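Local atomic coordinates of sensor-type histidine kinase PrrB (Mycobacterium tuberculosis, PDB entry 1YSR), a protein that uses ATP to phosphorylate a protein histidine, probably as the sensor kinase of the PrrB/PrrA two-component system, and is represented here by its C-terminal ATP-binding domain. Residues T11-L14 with D15-A18; I55-A58 with V59-G63; V89-G92 with E93-V96; V119-Q122 with A123-G127. All coordinates share one frame; numbering follows the deposited sequence.

Contact 1. Residues T11-L14 with D15-A18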
ATOM      1  N   THR A  11       1.702   3.684  -8.164  1.00 31.16           N
ATOM      2  CA  THR A  11       1.480   2.954  -9.387  1.00 31.69           C
ATOM      3  C   THR A  11       1.058   1.509  -9.126  1.00 32.10           C
ATOM      4  O   THR A  11       0.062   1.024  -9.710  1.00 32.72           O
ATOM      5  CB  THR A  11       2.744   3.097 -10.293  1.00 31.05           C
ATOM      6  OG1 THR A  11       3.044   4.496 -10.432  1.00 38.39           O
ATOM      7  CG2 THR A  11       2.454   2.497 -11.643  1.00 33.39           C
ATOM      8  N   ASP A  12       1.752   0.816  -8.228  1.00 30.85           N
ATOM      9  CA  ASP A  12       1.392  -0.537  -7.851  1.00 32.60           C
ATOM     10  C   ASP A  12       0.043  -0.554  -7.146  1.00 30.34           C
ATOM     11  O   ASP A  12      -0.748  -1.475  -7.338  1.00 30.48           O
ATOM     12  CB  ASP A  12       2.489  -1.115  -6.912  1.00 33.86           C
ATOM     13  CG  ASP A  12       2.246  -2.572  -6.525  1.00 40.25           C
ATOM     14  OD1 ASP A  12       2.185  -3.435  -7.411  1.00 50.24           O
ATOM     15  OD2 ASP A  12       2.084  -2.847  -5.328  1.00 50.24           O
ATOM     16  N   LEU A  13      -0.208   0.449  -6.282  1.00 27.36           N
ATOM     17  CA  LEU A  13      -1.494   0.578  -5.609  1.00 26.67           C
ATOM     18  C   LEU A  13      -2.635   0.583  -6.642  1.00 27.38           C
ATOM     19  O   LEU A  13      -3.641  -0.105  -6.484  1.00 28.06           O
ATOM     20  CB  LEU A  13      -1.501   1.886  -4.764  1.00 23.98           C
ATOM     21  CG  LEU A  13      -2.722   2.057  -3.810  1.00 27.74           C
ATOM     22  CD1 LEU A  13      -2.312   2.947  -2.634  1.00 28.02           C
ATOM     23  CD2 LEU A  13      -3.828   2.801  -4.566  1.00 28.59           C
ATOM     24  N   LEU A  14      -2.499   1.413  -7.654  1.00 27.20           N
ATOM     25  CA  LEU A  14      -3.514   1.468  -8.737  1.00 29.08           C
ATOM     26  C   LEU A  14      -3.680   0.112  -9.445  1.00 28.78           C
ATOM     27  O   LEU A  14      -4.795  -0.303  -9.780  1.00 27.60           O
ATOM     28  CB  LEU A  14      -3.184   2.593  -9.726  1.00 28.58           C
ATOM     29  CG  LEU A  14      -3.249   4.042  -9.161  1.00 30.10           C
ATOM     30  CD1 LEU A  14      -2.840   5.107 -10.223  1.00 28.14           C
ATOM     31  CD2 LEU A  14      -4.645   4.357  -8.653  1.00 25.73           C
ATOM     32  N   ASP A  15      -2.551  -0.524  -9.738  1.00 30.80           N
ATOM     33  CA  ASP A  15      -2.542  -1.819 -10.461  1.00 31.60           C
ATOM     34  C   ASP A  15      -3.334  -2.816  -9.619  1.00 31.27           C
ATOM     35  O   ASP A  15      -4.194  -3.486 -10.141  1.00 29.67           O
ATOM     36  CB  ASP A  15      -1.123  -2.297 -10.721  1.00 33.33           C
ATOM     37  CG  ASP A  15      -1.031  -3.338 -11.865  1.00 40.37           C
ATOM     38  OD1 ASP A  15      -2.012  -3.531 -12.633  1.00 37.95           O
ATOM     39  OD2 ASP A  15       0.056  -3.926 -11.977  1.00 47.06           O
ATOM     40  N   ARG A  16      -3.070  -2.889  -8.308  1.00 30.72           N
ATOM     41  CA  ARG A  16      -3.823  -3.805  -7.444  1.00 31.89           C
ATOM     42  C   ARG A  16      -5.253  -3.401  -7.320  1.00 31.52           C
ATOM     43  O   ARG A  16      -6.121  -4.248  -7.272  1.00 30.21           O
ATOM     44  CB  ARG A  16      -3.258  -3.947  -6.008  1.00 32.52           C
ATOM     45  CG  ARG A  16      -1.787  -4.366  -5.903  1.00 37.48           C
ATOM     46  CD  ARG A  16      -1.354  -4.476  -4.393  1.00 37.98           C
ATOM     47  NE  ARG A  16      -1.643  -3.299  -3.550  1.00 54.69           N
ATOM     48  CZ  ARG A  16      -0.795  -2.293  -3.272  1.00 57.67           C
ATOM     49  NH1 ARG A  16       0.431  -2.252  -3.768  1.00 57.31           N
ATOM     50  NH2 ARG A  16      -1.189  -1.300  -2.483  1.00 64.43           N
ATOM     51  N   ALA A  17      -5.516  -2.091  -7.200  1.00 29.28           N
ATOM     52  CA  ALA A  17      -6.884  -1.656  -7.082  1.00 27.42           C
ATOM     53  C   ALA A  17      -7.693  -2.117  -8.297  1.00 26.44           C
ATOM     54  O   ALA A  17      -8.857  -2.499  -8.167  1.00 27.16           O
ATOM     55  CB  ALA A  17      -6.931  -0.127  -6.970  1.00 27.18           C
ATOM     56  N   ALA A  18      -7.087  -1.996  -9.464  1.00 27.93           N
ATOM     57  CA  ALA A  18      -7.852  -2.287 -10.701  1.00 29.17           C
ATOM     58  C   ALA A  18      -8.094  -3.806 -10.738  1.00 30.56           C
ATOM     59  O   ALA A  18      -9.177  -4.261 -11.044  1.00 32.99           O
ATOM     60  CB  ALA A  18      -7.078  -1.847 -11.890  1.00 29.29           C
TER
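The guanidinium of R16 lies over the backbone of the preceding helical turn, with L13 CA under one face, 3.5 Å from its plane and displaced toward the rim. D12 C lies below the same group. At its end, NH1 meets the carboxylate of D12, whose plane is turned 61° from that of the guanidinium, and the salt bridge is made by OD2 and NH1 alone. The modelled 2.3 Å between D12 OD2 and R16 NH1 is implausibly short and its exact value is doubtful. D12 sends CG anti to its own N (chi1 -176°), which places the carboxylate alongside the carbonyl and on the path of the arginine. R16 answers with a bend at chi3 that folds its chain back along the helix; NH2 then comes 3.9 Å from L13 CG. Beneath these side chains runs the regular i to i+4 ladder of helix 10-24, with R16 N bonded to D12 O at 2.9 Å and A17 N to L13 O at 2.8 Å. The other flank of the helix is apolar: L14 and A17 rest on V51 of helix 44-61, and A18 on L69 of the central sheet. The helix is thus amphipathic, and the i, i+4 pairing along its partly exposed flank would probably offset part of each charge, whatever its true length, while the leucines and alanines face the protein interior.

Contact 2. Residues I55-A58 with V59-G63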
ATOM      1  N   ILE A  55     -13.749   4.282  -7.812  1.00 25.47           N
ATOM      2  CA  ILE A  55     -14.288   3.193  -8.673  1.00 26.61           C
ATOM      3  C   ILE A  55     -15.721   2.827  -8.347  1.00 27.49           C
ATOM      4  O   ILE A  55     -16.536   2.669  -9.228  1.00 28.45           O
ATOM      5  CB  ILE A  55     -13.395   1.986  -8.598  1.00 24.14           C
ATOM      6  CG1 ILE A  55     -11.975   2.346  -9.088  1.00 26.99           C
ATOM      7  CG2 ILE A  55     -13.967   0.826  -9.399  1.00 27.07           C
ATOM      8  CD1 ILE A  55     -10.890   1.238  -8.813  1.00 26.15           C
ATOM      9  N   ALA A  56     -16.056   2.744  -7.053  1.00 28.27           N
ATOM     10  CA  ALA A  56     -17.385   2.378  -6.680  1.00 28.70           C
ATOM     11  C   ALA A  56     -18.418   3.403  -7.089  1.00 29.22           C
ATOM     12  O   ALA A  56     -19.506   3.063  -7.566  1.00 33.11           O
ATOM     13  CB  ALA A  56     -17.442   2.073  -5.155  1.00 28.71           C
ATOM     14  N   ASN A  57     -18.077   4.670  -6.987  1.00 29.45           N
ATOM     15  CA  ASN A  57     -18.973   5.692  -7.392  1.00 29.97           C
ATOM     16  C   ASN A  57     -19.158   5.672  -8.896  1.00 29.65           C
ATOM     17  O   ASN A  57     -20.245   5.896  -9.383  1.00 32.90           O
ATOM     18  CB  ASN A  57     -18.465   7.033  -6.892  1.00 30.35           C
ATOM     19  CG  ASN A  57     -18.932   7.302  -5.478  1.00 31.93           C
ATOM     20  OD1 ASN A  57     -20.080   7.598  -5.301  1.00 36.48           O
ATOM     21  ND2 ASN A  57     -18.088   7.027  -4.471  1.00 40.54           N
ATOM     22  N   ALA A  58     -18.089   5.416  -9.629  1.00 30.43           N
ATOM     23  CA  ALA A  58     -18.175   5.403 -11.114  1.00 28.52           C
ATOM     24  C   ALA A  58     -19.154   4.294 -11.549  1.00 31.10           C
ATOM     25  O   ALA A  58     -20.046   4.487 -12.402  1.00 31.30           O
ATOM     26  CB  ALA A  58     -16.804   5.164 -11.699  1.00 29.56           C
ATOM     27  N   VAL A  59     -19.062   3.151 -10.881  1.00 31.11           N
ATOM     28  CA  VAL A  59     -19.848   1.964 -11.258  1.00 33.10           C
ATOM     29  C   VAL A  59     -21.239   2.058 -10.690  1.00 36.69           C
ATOM     30  O   VAL A  59     -22.208   1.985 -11.432  1.00 37.58           O
ATOM     31  CB  VAL A  59     -19.197   0.654 -10.752  1.00 32.88           C
ATOM     32  CG1 VAL A  59     -20.129  -0.519 -11.051  1.00 36.19           C
ATOM     33  CG2 VAL A  59     -17.862   0.451 -11.412  1.00 32.37           C
ATOM     34  N   LYS A  60     -21.350   2.273  -9.375  1.00 38.49           N
ATOM     35  CA  LYS A  60     -22.667   2.205  -8.745  1.00 40.21           C
ATOM     36  C   LYS A  60     -23.540   3.355  -9.097  1.00 40.27           C
ATOM     37  O   LYS A  60     -24.721   3.167  -9.350  1.00 43.46           O
ATOM     38  CB  LYS A  60     -22.568   1.911  -7.238  1.00 40.07           C
ATOM     39  CG  LYS A  60     -21.903   0.524  -7.078  1.00 44.82           C
ATOM     40  CD  LYS A  60     -20.907   0.428  -5.988  1.00 54.03           C
ATOM     41  CE  LYS A  60     -21.610   0.275  -4.649  1.00 55.10           C
ATOM     42  NZ  LYS A  60     -20.796   0.794  -3.542  1.00 54.11           N
ATOM     43  N   HIS A  61     -22.979   4.542  -9.189  1.00 42.01           N
ATOM     44  CA  HIS A  61     -23.778   5.723  -9.454  1.00 42.16           C
ATOM     45  C   HIS A  61     -23.634   6.304 -10.853  1.00 41.96           C
ATOM     46  O   HIS A  61     -24.556   6.953 -11.361  1.00 43.16           O
ATOM     47  CB  HIS A  61     -23.574   6.774  -8.341  1.00 43.90           C
ATOM     48  CG  HIS A  61     -23.733   6.208  -6.958  1.00 48.95           C
ATOM     49  ND1 HIS A  61     -24.948   5.772  -6.465  1.00 58.78           N
ATOM     50  CD2 HIS A  61     -22.820   5.944  -5.991  1.00 55.30           C
ATOM     51  CE1 HIS A  61     -24.778   5.284  -5.247  1.00 63.85           C
ATOM     52  NE2 HIS A  61     -23.497   5.379  -4.935  1.00 62.64           N
ATOM     53  N   GLY A  62     -22.499   6.084 -11.509  1.00 38.33           N
ATOM     54  CA  GLY A  62     -22.311   6.625 -12.871  1.00 37.01           C
ATOM     55  C   GLY A  62     -22.675   5.607 -13.948  1.00 34.76           C
ATOM     56  O   GLY A  62     -22.801   5.939 -15.117  1.00 36.10           O
ATOM     57  N   GLY A  63     -22.829   4.366 -13.542  1.00 33.74           N
ATOM     58  CA  GLY A  63     -23.141   3.279 -14.443  1.00 33.61           C
ATOM     59  C   GLY A  63     -21.980   2.941 -15.354  1.00 34.45           C
ATOM     60  O   GLY A  63     -22.176   2.344 -16.419  1.00 35.20           O
TER
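V59 folds back against I55 one turn earlier, its CG2 branch lying 3.4 Å from I55 O and 4.4 Å from I55 CG2. That branch stands anti to the carbonyl carbon while CG1 is anti to N (chi1 174°), the placement that brings CG2 alongside the carbonyl of I55. V59 N donates to the same oxygen. A56 meets K60, whose chain, bent at chi2 and chi3, curls over the methyl group; CD and NZ both approach A56 CB, CD at 3.9 Å. K60 N also holds A56 O in a 2.7 Å bond. This is the C-terminal end of helix 44-61, whose sequence around N53 and N57 is consistent with the N box of the histidine kinase ATP-binding fold, and the helix widens here into a pi-type turn. N57 O accepts from two donors, H61 N and G62 N; the G62 amide lies in the carbonyl plane, whereas that of H61 stands 39° above it. A58, the third of the closely packed residues, offers its carbonyl to G62 N in a weak bond. Beside them the side chain of N57 crosses to H61, with OD1 at the ring edge, 3.3 Å from CD2. The N57 amide has stronger partners elsewhere: ND2 bonds to N53 O and OD1 to G115 N. R75 of the second subunit packs on V59 and K60.

Contact 3. Residues V89-G92 with E93-V96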
ATOM      1  N   VAL A  89     -20.406  13.898 -14.094  1.00 31.39           N
ATOM      2  CA  VAL A  89     -20.908  14.795 -13.058  1.00 31.70           C
ATOM      3  C   VAL A  89     -20.989  16.136 -13.786  1.00 31.97           C
ATOM      4  O   VAL A  89     -19.977  16.640 -14.262  1.00 32.34           O
ATOM      5  CB  VAL A  89     -19.903  14.945 -11.874  1.00 32.54           C
ATOM      6  CG1 VAL A  89     -20.383  16.003 -10.862  1.00 27.93           C
ATOM      7  CG2 VAL A  89     -19.754  13.614 -11.174  1.00 30.13           C
ATOM      8  N   PRO A  90     -22.201  16.697 -13.873  1.00 33.57           N
ATOM      9  CA  PRO A  90     -22.249  18.035 -14.552  1.00 34.66           C
ATOM     10  C   PRO A  90     -21.318  19.096 -13.914  1.00 37.30           C
ATOM     11  O   PRO A  90     -21.130  19.122 -12.681  1.00 36.54           O
ATOM     12  CB  PRO A  90     -23.738  18.425 -14.432  1.00 33.97           C
ATOM     13  CG  PRO A  90     -24.510  17.160 -14.233  1.00 34.14           C
ATOM     14  CD  PRO A  90     -23.534  16.228 -13.430  1.00 34.23           C
ATOM     15  N   GLU A  91     -20.722  19.958 -14.719  1.00 39.05           N
ATOM     16  CA  GLU A  91     -19.799  21.001 -14.207  1.00 42.35           C
ATOM     17  C   GLU A  91     -20.282  21.759 -12.954  1.00 41.73           C
ATOM     18  O   GLU A  91     -19.486  22.065 -12.039  1.00 42.31           O
ATOM     19  CB  GLU A  91     -19.522  22.019 -15.308  1.00 42.56           C
ATOM     20  CG  GLU A  91     -18.272  22.853 -15.079  1.00 45.03           C
ATOM     21  CD  GLU A  91     -18.049  23.894 -16.176  1.00 49.18           C
ATOM     22  OE1 GLU A  91     -18.960  24.074 -17.045  1.00 62.63           O
ATOM     23  OE2 GLU A  91     -16.964  24.547 -16.165  1.00 65.59           O
ATOM     24  N   GLY A  92     -21.581  22.070 -12.909  1.00 41.14           N
ATOM     25  CA  GLY A  92     -22.161  22.782 -11.763  1.00 41.47           C
ATOM     26  C   GLY A  92     -22.373  21.972 -10.506  1.00 41.79           C
ATOM     27  O   GLY A  92     -22.794  22.535  -9.470  1.00 42.00           O
ATOM     28  N   GLU A  93     -22.066  20.662 -10.558  1.00 39.58           N
ATOM     29  CA  GLU A  93     -22.403  19.750  -9.444  1.00 38.83           C
ATOM     30  C   GLU A  93     -21.185  19.166  -8.670  1.00 39.00           C
ATOM     31  O   GLU A  93     -21.346  18.408  -7.700  1.00 40.37           O
ATOM     32  CB  GLU A  93     -23.304  18.615  -9.920  1.00 37.52           C
ATOM     33  CG  GLU A  93     -24.682  19.108 -10.303  1.00 36.54           C
ATOM     34  CD  GLU A  93     -25.645  18.043 -10.800  1.00 41.26           C
ATOM     35  OE1 GLU A  93     -25.291  16.838 -10.791  1.00 41.68           O
ATOM     36  OE2 GLU A  93     -26.808  18.398 -11.151  1.00 38.62           O
ATOM     37  N   ARG A  94     -20.011  19.545  -9.093  1.00 38.68           N
ATOM     38  CA  ARG A  94     -18.789  18.913  -8.572  1.00 39.86           C
ATOM     39  C   ARG A  94     -18.587  19.133  -7.068  1.00 40.86           C
ATOM     40  O   ARG A  94     -18.355  18.175  -6.290  1.00 40.61           O
ATOM     41  CB  ARG A  94     -17.616  19.423  -9.374  1.00 38.66           C
ATOM     42  CG  ARG A  94     -17.676  18.919 -10.783  1.00 35.70           C
ATOM     43  CD  ARG A  94     -16.744  19.625 -11.605  1.00 34.74           C
ATOM     44  NE  ARG A  94     -16.736  19.136 -13.000  1.00 37.55           N
ATOM     45  CZ  ARG A  94     -16.036  19.724 -13.984  1.00 46.08           C
ATOM     46  NH1 ARG A  94     -15.323  20.828 -13.741  1.00 48.88           N
ATOM     47  NH2 ARG A  94     -16.043  19.232 -15.226  1.00 39.29           N
ATOM     48  N   GLN A  95     -18.747  20.377  -6.638  1.00 42.39           N
ATOM     49  CA  GLN A  95     -18.594  20.683  -5.208  1.00 43.84           C
ATOM     50  C   GLN A  95     -19.577  19.901  -4.317  1.00 44.11           C
ATOM     51  O   GLN A  95     -19.186  19.310  -3.314  1.00 45.39           O
ATOM     52  CB  GLN A  95     -18.701  22.187  -5.000  1.00 44.56           C
ATOM     53  CG  GLN A  95     -18.536  22.637  -3.515  1.00 45.50           C
ATOM     54  CD  GLN A  95     -18.670  24.137  -3.361  1.00 46.13           C
ATOM     55  OE1 GLN A  95     -19.176  24.801  -4.262  1.00 50.57           O
ATOM     56  NE2 GLN A  95     -18.175  24.689  -2.226  1.00 43.54           N
ATOM     57  N   VAL A  96     -20.850  19.858  -4.668  1.00 43.06           N
ATOM     58  CA  VAL A  96     -21.812  19.125  -3.855  1.00 43.66           C
ATOM     59  C   VAL A  96     -21.435  17.654  -3.786  1.00 42.62           C
ATOM     60  O   VAL A  96     -21.622  16.981  -2.761  1.00 41.99           O
ATOM     61  CB  VAL A  96     -23.260  19.324  -4.373  1.00 44.71           C
ATOM     62  CG1 VAL A  96     -24.247  18.297  -3.753  1.00 47.08           C
ATOM     63  CG2 VAL A  96     -23.706  20.746  -4.049  1.00 43.51           C
TER
HETATM   64  O   HOH W   1     -19.835  22.664  -8.208  1.00 37.69           O
HETATM   65  O   HOH W   2     -21.888  21.605  -6.585  1.00 45.68           O
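R94 reaches back from the first turn of helix 94-98 over the loop that leads into it, and its chain can be followed outward atom by atom. CB lies near E91 O at the edge of contact. R94 CG touches V89 CG1 at 4.0 Å and also nears E91 O. R94 CD passes E91 O at 3.7 Å, and R94 NE arrives 3.8 Å from E91 CA, which lies under one face of the guanidinium toward its rim. The tip then divides: R94 NH1 runs beside E91 CG at 3.8 Å, while NH2 bonds to N134 OD1 of strand 129-134. The extended chain from CG to NE thus carries the guanidinium over E91 CA. The turn is closed by E93 N donating to P90 O at 2.8 Å, and E93 OE1 comes within 3.2 Å of P90 CD. Two waters link G92 O to helix amides, one to V96 N and one, weakly held at G92 O, to Q95 N. The segment continues directly from a glycine-rich sequence consistent with the G1 box. Since E91 OE2 stays 4.7 Å from R94 NH1, the opposite charges may attract weakly, and the arginine is probably positioned mainly by packing and by N134.

Contact 4. Residues V119-Q122 with A123-G127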
ATOM      1  N   VAL A 119     -12.733  10.628  -0.733  1.00 34.06           N
ATOM      2  CA  VAL A 119     -11.658  10.994  -1.602  1.00 33.21           C
ATOM      3  C   VAL A 119     -11.082  12.347  -1.215  1.00 33.50           C
ATOM      4  O   VAL A 119      -9.878  12.502  -1.042  1.00 31.60           O
ATOM      5  CB  VAL A 119     -12.119  10.983  -3.068  1.00 31.21           C
ATOM      6  CG1 VAL A 119     -10.990  11.359  -3.965  1.00 28.36           C
ATOM      7  CG2 VAL A 119     -12.644   9.602  -3.455  1.00 32.59           C
ATOM      8  N   ALA A 120     -11.939  13.376  -1.084  1.00 32.88           N
ATOM      9  CA  ALA A 120     -11.440  14.677  -0.674  1.00 31.57           C
ATOM     10  C   ALA A 120     -10.705  14.655   0.662  1.00 32.51           C
ATOM     11  O   ALA A 120      -9.664  15.295   0.825  1.00 33.20           O
ATOM     12  CB  ALA A 120     -12.608  15.712  -0.647  1.00 34.23           C
ATOM     13  N   GLN A 121     -11.248  13.907   1.612  1.00 30.64           N
ATOM     14  CA  GLN A 121     -10.649  13.783   2.930  1.00 33.30           C
ATOM     15  C   GLN A 121      -9.211  13.229   2.831  1.00 32.01           C
ATOM     16  O   GLN A 121      -8.282  13.731   3.448  1.00 31.48           O
ATOM     17  CB  GLN A 121     -11.499  12.847   3.770  1.00 34.20           C
ATOM     18  CG  GLN A 121     -11.196  12.826   5.263  1.00 41.05           C
ATOM     19  CD  GLN A 121     -11.645  11.518   5.906  1.00 52.93           C
ATOM     20  OE1 GLN A 121     -10.891  10.905   6.662  1.00 68.36           O
ATOM     21  NE2 GLN A 121     -12.854  11.077   5.593  1.00 49.94           N
ATOM     22  N   GLN A 122      -9.067  12.145   2.094  1.00 31.74           N
ATOM     23  CA  GLN A 122      -7.713  11.566   1.878  1.00 31.37           C
ATOM     24  C   GLN A 122      -6.749  12.512   1.149  1.00 32.97           C
ATOM     25  O   GLN A 122      -5.558  12.652   1.521  1.00 33.82           O
ATOM     26  CB  GLN A 122      -7.862  10.182   1.217  1.00 29.97           C
ATOM     27  CG  GLN A 122      -8.489   9.167   2.120  1.00 34.31           C
ATOM     28  CD  GLN A 122      -7.604   8.950   3.353  1.00 37.86           C
ATOM     29  OE1 GLN A 122      -6.371   8.980   3.262  1.00 40.88           O
ATOM     30  NE2 GLN A 122      -8.232   8.804   4.492  1.00 34.41           N
ATOM     31  N   ALA A 123      -7.234  13.219   0.124  1.00 33.48           N
ATOM     32  CA  ALA A 123      -6.424  14.168  -0.582  1.00 36.00           C
ATOM     33  C   ALA A 123      -5.891  15.244   0.380  1.00 38.24           C
ATOM     34  O   ALA A 123      -4.697  15.591   0.353  1.00 38.72           O
ATOM     35  CB  ALA A 123      -7.194  14.768  -1.726  1.00 36.57           C
ATOM     36  N   GLN A 124      -6.770  15.741   1.240  1.00 37.72           N
ATOM     37  CA  GLN A 124      -6.412  16.785   2.190  1.00 39.77           C
ATOM     38  C   GLN A 124      -5.388  16.284   3.225  1.00 38.03           C
ATOM     39  O   GLN A 124      -4.408  16.978   3.491  1.00 38.60           O
ATOM     40  CB  GLN A 124      -7.652  17.394   2.850  1.00 39.84           C
ATOM     41  CG  GLN A 124      -8.202  18.662   2.103  1.00 48.17           C
ATOM     42  CD  GLN A 124      -9.317  18.385   1.058  1.00 63.93           C
ATOM     43  OE1 GLN A 124      -9.030  18.026  -0.091  1.00 69.34           O
ATOM     44  NE2 GLN A 124     -10.582  18.600   1.447  1.00 61.61           N
ATOM     45  N   LEU A 125      -5.569  15.055   3.704  1.00 36.24           N
ATOM     46  CA  LEU A 125      -4.623  14.413   4.650  1.00 36.10           C
ATOM     47  C   LEU A 125      -3.244  14.305   4.052  1.00 36.23           C
ATOM     48  O   LEU A 125      -2.249  14.307   4.773  1.00 38.17           O
ATOM     49  CB  LEU A 125      -5.119  13.021   5.081  1.00 34.46           C
ATOM     50  CG  LEU A 125      -6.243  12.981   6.108  1.00 40.73           C
ATOM     51  CD1 LEU A 125      -6.712  11.536   6.308  1.00 46.17           C
ATOM     52  CD2 LEU A 125      -5.804  13.538   7.472  1.00 46.57           C
ATOM     53  N   HIS A 126      -3.164  14.255   2.718  1.00 36.61           N
ATOM     54  CA  HIS A 126      -1.863  14.191   2.016  1.00 35.19           C
ATOM     55  C   HIS A 126      -1.396  15.569   1.535  1.00 35.36           C
ATOM     56  O   HIS A 126      -0.438  15.663   0.786  1.00 35.19           O
ATOM     57  CB  HIS A 126      -1.899  13.170   0.856  1.00 31.63           C
ATOM     58  CG  HIS A 126      -2.039  11.758   1.314  1.00 31.57           C
ATOM     59  ND1 HIS A 126      -3.236  11.209   1.688  1.00 29.36           N
ATOM     60  CD2 HIS A 126      -1.106  10.795   1.523  1.00 33.19           C
ATOM     61  CE1 HIS A 126      -3.049   9.965   2.092  1.00 33.37           C
ATOM     62  NE2 HIS A 126      -1.756   9.691   1.998  1.00 33.72           N
ATOM     63  N   GLY A 127      -2.088  16.634   1.951  1.00 34.55           N
ATOM     64  CA  GLY A 127      -1.711  17.968   1.483  1.00 34.79           C
ATOM     65  C   GLY A 127      -1.922  18.226   0.008  1.00 35.39           C
ATOM     66  O   GLY A 127      -1.238  19.013  -0.591  1.00 34.41           O
TER
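Q122 O takes two bonds from H126, one from its backbone N and one from its ring, as the closing turn of helix 117-125 gives way to G127, which with its positive phi (67°) is the C-prime residue of a Schellman motif, G127 N bonding to Q124 O. Upstream the ladder is regular, with A123 N on V119 O and L125 N on Q121 O, each at 3.0 Å. The ring bond is short and nearly straight: H126 ND1 lies 2.7 Å from Q122 O with an N-H...O angle of 173°, and the oxygen sits in the ring plane. ND1 and N approach the carbonyl from opposite faces of its plane. Because H126 keeps CG anti to its carbonyl carbon (chi1 -67°), the ring swings back under the last turn. The other ring nitrogen, NE2, bonds to L43 N, an arrangement that suggests a neutral ring carrying its proton on ND1. Q122 itself bends at chi2, so that its NE2 lies 3.6 Å from L125 CD1. Q122 OE1 lies 3.7 Å from the ring carbon H126 CE1 and is buried with no polar partner in the model. V119 and A123 pack on A130 of strand 129-134, V119 also on L142 and L144, while H126 rests on L47 and Q122 on A50 of helix 44-61, setting helix 117-125 beside that helix and against the sheet.

In the fold
Read from the N terminus, the four contacts follow in series, each local to its own turn; none nests within or crosses another, and none closes a long loop. Contact 1 lies on helix 10-24, contact 2 ends helix 44-61, contact 3 opens helix 94-98 and contact 4 ends helix 117-125. Helix 44-61, which carries contact 2, also neighbours contacts 1 and 4: L47 is touched by L13 and by H126. The helices of contacts 1 and 4 pack on the mixed sheet, as expected of the alpha/beta sandwich of the GHKL ATPases. Contact 3, across the chain's centre from contact 1, joins L132 of strand 129-134, which also meets V119 and A123 of contact 4.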